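PDB 3ETZ: adhesin A from Fusobacterium nucleatum, which probably mediates attachment of this bacterium to host cells, as a helical hairpin adhesin that assembles into oligomers. Local coordinates for residues Y50-Q61 / Y73-L84. The protein carries 1 engineered substitution. Residues are numbered along the deposited sequence; the frame is centred on the assembly and turned at random.
Sequences YNELSQRAQRLQ and YQEAASKYEDAL. Engineered in segment 73-84: Ala76 (natural residue Leu).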
# COMPACT_ATOMS: atom_id res chain seq x y z
N TYR A 50 -7.66 -9.46 -8.22
CA TYR A 50 -6.57 -9.98 -9.05
C TYR A 50 -6.78 -11.47 -9.35
O TYR A 50 -6.58 -11.91 -10.48
CB TYR A 50 -5.24 -9.79 -8.34
CG TYR A 50 -4.02 -10.29 -9.11
CD1 TYR A 50 -3.51 -11.57 -8.90
CD2 TYR A 50 -3.38 -9.46 -10.02
CE1 TYR A 50 -2.37 -12.01 -9.60
CE2 TYR A 50 -2.23 -9.88 -10.73
CZ TYR A 50 -1.74 -11.16 -10.50
OH TYR A 50 -0.59 -11.57 -11.12
N ASN A 51 -7.16 -12.23 -8.34
CA ASN A 51 -7.33 -13.66 -8.54
C ASN A 51 -8.46 -13.95 -9.54
O ASN A 51 -8.29 -14.73 -10.49
CB ASN A 51 -7.62 -14.37 -7.22
CG ASN A 51 -6.44 -14.36 -6.29
OD1 ASN A 51 -5.30 -14.13 -6.70
ND2 ASN A 51 -6.69 -14.62 -5.03
N GLU A 52 -9.60 -13.30 -9.31
CA GLU A 52 -10.76 -13.49 -10.17
C GLU A 52 -10.47 -13.08 -11.61
O GLU A 52 -10.87 -13.79 -12.55
CB GLU A 52 -11.93 -12.67 -9.64
CG GLU A 52 -12.55 -13.27 -8.40
CD GLU A 52 -13.55 -12.33 -7.73
OE1 GLU A 52 -14.00 -11.37 -8.40
OE2 GLU A 52 -13.87 -12.56 -6.55
N LEU A 53 -9.78 -11.95 -11.78
CA LEU A 53 -9.46 -11.46 -13.11
C LEU A 53 -8.36 -12.28 -13.79
O LEU A 53 -8.34 -12.43 -15.00
CB LEU A 53 -9.10 -9.96 -13.04
CG LEU A 53 -10.18 -8.95 -13.50
CD1 LEU A 53 -11.60 -9.55 -13.44
CD2 LEU A 53 -10.08 -7.66 -12.73
N SER A 54 -7.43 -12.80 -13.01
CA SER A 54 -6.39 -13.63 -13.59
C SER A 54 -7.06 -14.89 -14.13
O SER A 54 -6.69 -15.41 -15.17
CB SER A 54 -5.34 -14.00 -12.55
OG SER A 54 -4.61 -12.86 -12.15
N GLN A 55 -8.05 -15.39 -13.42
CA GLN A 55 -8.74 -16.61 -13.87
C GLN A 55 -9.45 -16.28 -15.18
O GLN A 55 -9.40 -17.04 -16.16
CB GLN A 55 -9.76 -17.05 -12.82
CG GLN A 55 -10.44 -18.36 -13.20
CD GLN A 55 -11.60 -18.70 -12.29
OE1 GLN A 55 -11.59 -18.37 -11.11
NE2 GLN A 55 -12.61 -19.39 -12.84
N ARG A 56 -10.09 -15.12 -15.21
CA ARG A 56 -10.78 -14.70 -16.42
C ARG A 56 -9.85 -14.55 -17.62
O ARG A 56 -10.15 -15.03 -18.71
CB ARG A 56 -11.51 -13.37 -16.16
CG ARG A 56 -12.30 -12.87 -17.36
CD ARG A 56 -13.05 -11.57 -17.03
NE ARG A 56 -14.15 -11.78 -16.10
CZ ARG A 56 -14.99 -10.83 -15.72
NH1 ARG A 56 -14.84 -9.59 -16.18
NH2 ARG A 56 -16.00 -11.11 -14.89
N ALA A 57 -8.72 -13.87 -17.42
CA ALA A 57 -7.77 -13.66 -18.52
C ALA A 57 -7.19 -14.97 -19.02
O ALA A 57 -7.02 -15.15 -20.24
CB ALA A 57 -6.62 -12.72 -18.08
N GLN A 58 -6.89 -15.87 -18.10
CA GLN A 58 -6.33 -17.16 -18.47
C GLN A 58 -7.34 -17.97 -19.30
O GLN A 58 -6.97 -18.61 -20.28
CB GLN A 58 -5.91 -17.90 -17.20
CG GLN A 58 -4.63 -17.26 -16.59
CD GLN A 58 -4.26 -17.78 -15.23
OE1 GLN A 58 -4.66 -18.87 -14.85
NE2 GLN A 58 -3.48 -16.99 -14.49
N ARG A 59 -8.61 -17.94 -18.91
CA ARG A 59 -9.64 -18.66 -19.65
C ARG A 59 -9.81 -18.05 -21.03
O ARG A 59 -9.91 -18.77 -22.01
CB ARG A 59 -10.97 -18.62 -18.90
CG ARG A 59 -12.12 -19.34 -19.64
CD ARG A 59 -13.39 -19.40 -18.77
NE ARG A 59 -13.93 -18.07 -18.50
CZ ARG A 59 -13.91 -17.47 -17.30
NH1 ARG A 59 -13.37 -18.09 -16.26
NH2 ARG A 59 -14.44 -16.26 -17.15
N LEU A 60 -9.85 -16.71 -21.11
CA LEU A 60 -10.00 -16.06 -22.41
C LEU A 60 -8.88 -16.54 -23.32
O LEU A 60 -9.14 -16.87 -24.49
CB LEU A 60 -9.92 -14.53 -22.28
CG LEU A 60 -11.10 -13.86 -21.55
CD1 LEU A 60 -10.79 -12.37 -21.25
CD2 LEU A 60 -12.34 -13.98 -22.41
N GLN A 61 -7.66 -16.59 -22.80
CA GLN A 61 -6.51 -17.00 -23.60
C GLN A 61 -6.62 -18.44 -24.07
O GLN A 61 -6.41 -18.72 -25.23
CB GLN A 61 -5.19 -16.81 -22.83
CG GLN A 61 -3.92 -16.99 -23.70
CD GLN A 61 -3.86 -15.98 -24.87
OE1 GLN A 61 -3.70 -14.77 -24.65
NE2 GLN A 61 -3.99 -16.48 -26.10
N TYR A 73 -11.33 -12.44 -28.44
CA TYR A 73 -10.96 -13.13 -27.21
C TYR A 73 -9.49 -12.86 -26.92
O TYR A 73 -9.09 -12.68 -25.77
CB TYR A 73 -11.19 -14.64 -27.33
CG TYR A 73 -12.60 -15.03 -26.90
CD1 TYR A 73 -13.72 -14.72 -27.69
CD2 TYR A 73 -12.83 -15.67 -25.67
CE1 TYR A 73 -15.01 -15.02 -27.26
CE2 TYR A 73 -14.12 -15.98 -25.24
CZ TYR A 73 -15.19 -15.65 -26.03
OH TYR A 73 -16.46 -15.92 -25.59
N GLN A 74 -8.68 -12.84 -27.99
CA GLN A 74 -7.24 -12.60 -27.87
C GLN A 74 -6.99 -11.19 -27.38
O GLN A 74 -6.13 -10.96 -26.54
CB GLN A 74 -6.55 -12.79 -29.24
CG GLN A 74 -6.67 -14.21 -29.79
CD GLN A 74 -5.87 -14.42 -31.08
OE1 GLN A 74 -5.90 -13.59 -31.99
NE2 GLN A 74 -5.18 -15.55 -31.17
N GLU A 75 -7.72 -10.24 -27.94
CA GLU A 75 -7.56 -8.85 -27.54
C GLU A 75 -8.00 -8.64 -26.09
O GLU A 75 -7.37 -7.93 -25.34
CB GLU A 75 -8.38 -7.96 -28.47
CG GLU A 75 -8.23 -6.49 -28.17
CD GLU A 75 -8.91 -5.62 -29.21
OE1 GLU A 75 -8.86 -5.98 -30.41
OE2 GLU A 75 -9.49 -4.57 -28.85
N ALA A 76 -9.10 -9.28 -25.68
CA ALA A 76 -9.57 -9.14 -24.31
C ALA A 76 -8.56 -9.72 -23.31
O ALA A 76 -8.30 -9.14 -22.25
CB ALA A 76 -10.93 -9.82 -24.16
N ALA A 77 -7.96 -10.86 -23.67
CA ALA A 77 -6.99 -11.52 -22.80
C ALA A 77 -5.76 -10.64 -22.65
O ALA A 77 -5.21 -10.47 -21.56
CB ALA A 77 -6.60 -12.86 -23.41
N SER A 78 -5.34 -10.06 -23.77
CA SER A 78 -4.19 -9.18 -23.77
C SER A 78 -4.43 -7.88 -22.97
O SER A 78 -3.51 -7.39 -22.29
CB SER A 78 -3.80 -8.86 -25.22
OG SER A 78 -2.68 -7.99 -25.25
N LYS A 79 -5.63 -7.31 -23.05
CA LYS A 79 -5.90 -6.09 -22.31
C LYS A 79 -6.02 -6.40 -20.83
O LYS A 79 -5.64 -5.56 -19.98
CB LYS A 79 -7.15 -5.38 -22.83
CG LYS A 79 -6.91 -4.78 -24.23
CD LYS A 79 -7.95 -3.74 -24.61
CE LYS A 79 -9.34 -4.34 -24.77
NZ LYS A 79 -10.31 -3.28 -25.18
N TYR A 80 -6.53 -7.59 -20.51
CA TYR A 80 -6.62 -7.98 -19.11
C TYR A 80 -5.21 -8.20 -18.57
O TYR A 80 -4.93 -7.82 -17.44
CB TYR A 80 -7.45 -9.25 -18.92
CG TYR A 80 -8.89 -8.94 -18.52
CD1 TYR A 80 -9.17 -8.27 -17.33
CD2 TYR A 80 -9.96 -9.31 -19.34
CE1 TYR A 80 -10.46 -7.99 -16.96
CE2 TYR A 80 -11.26 -9.03 -18.98
CZ TYR A 80 -11.51 -8.36 -17.79
OH TYR A 80 -12.81 -8.09 -17.41
N GLU A 81 -4.31 -8.78 -19.37
CA GLU A 81 -2.95 -9.01 -18.91
C GLU A 81 -2.26 -7.67 -18.62
O GLU A 81 -1.48 -7.56 -17.66
CB GLU A 81 -2.13 -9.80 -19.94
CG GLU A 81 -0.76 -10.22 -19.38
CD GLU A 81 0.13 -10.92 -20.40
OE1 GLU A 81 -0.29 -11.09 -21.56
OE2 GLU A 81 1.25 -11.30 -20.01
N ASP A 82 -2.51 -6.65 -19.44
CA ASP A 82 -1.90 -5.35 -19.20
C ASP A 82 -2.41 -4.76 -17.88
O ASP A 82 -1.63 -4.26 -17.07
CB ASP A 82 -2.21 -4.37 -20.33
CG ASP A 82 -1.58 -4.76 -21.66
OD1 ASP A 82 -0.51 -5.43 -21.68
OD2 ASP A 82 -2.15 -4.38 -22.71
N ALA A 83 -3.72 -4.84 -17.66
CA ALA A 83 -4.32 -4.32 -16.44
C ALA A 83 -3.85 -5.10 -15.21
O ALA A 83 -3.69 -4.52 -14.13
CB ALA A 83 -5.83 -4.35 -16.55
N LEU A 84 -3.67 -6.41 -15.34
CA LEU A 84 -3.21 -7.20 -14.20
C LEU A 84 -1.79 -6.78 -13.80
O LEU A 84 -1.43 -6.81 -12.62
CB LEU A 84 -3.27 -8.70 -14.52
CG LEU A 84 -4.72 -9.20 -14.66
CD1 LEU A 84 -4.78 -10.64 -15.19
CD2 LEU A 84 -5.40 -9.10 -13.29
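The Tyr50 ring carries the backbone O of Leu84 at its edge, near the ring plane (CE2 to O 3.7 Å); the Arg56 guanidinium takes Tyr80 OH at its edge. From their own helix, Ser54 OG lies above one face of the Tyr50 ring and Leu53 CD1 above one face of the guanidinium, both toward the rim. The fold is an antiparallel helical hairpin: helix 5-63 is followed, after a short connection, by helix 70-108 running back along it. The segment axes approach to 8.3 Å, with 149° between their N-to-C directions. Packing is knobs-into-holes. Tyr80 fits among Leu53, Arg56, Ala57 and Leu60, with Leu53 CG 3.6 Å from Tyr80 CE1 and Leu60 CD1 against the other flank of the ring. Leu84 enters the hole of Tyr50, Leu53, Ser54 and Ala57, while Leu60 is the reciprocal knob among Tyr73, Ala76, Ala77 and Tyr80, its CD2 meeting Tyr73 CD2 at 3.7 Å. Engineered Ala76, naturally leucine, touches Leu60 CD1 through CB. With only methyl groups at Ala57 and Ala77, the helices can come close there, CA to CA 4.8 Å. Tyr50 also packs on Leu87 and Met91. With CG anti to the backbone N (chi1 -178°) and a bend at chi3, Arg56 brings NH1 to Tyr80 OH for a 2.8 Å hydrogen bond, near the guanidinium plane but somewhat bent (N-H...O 147°).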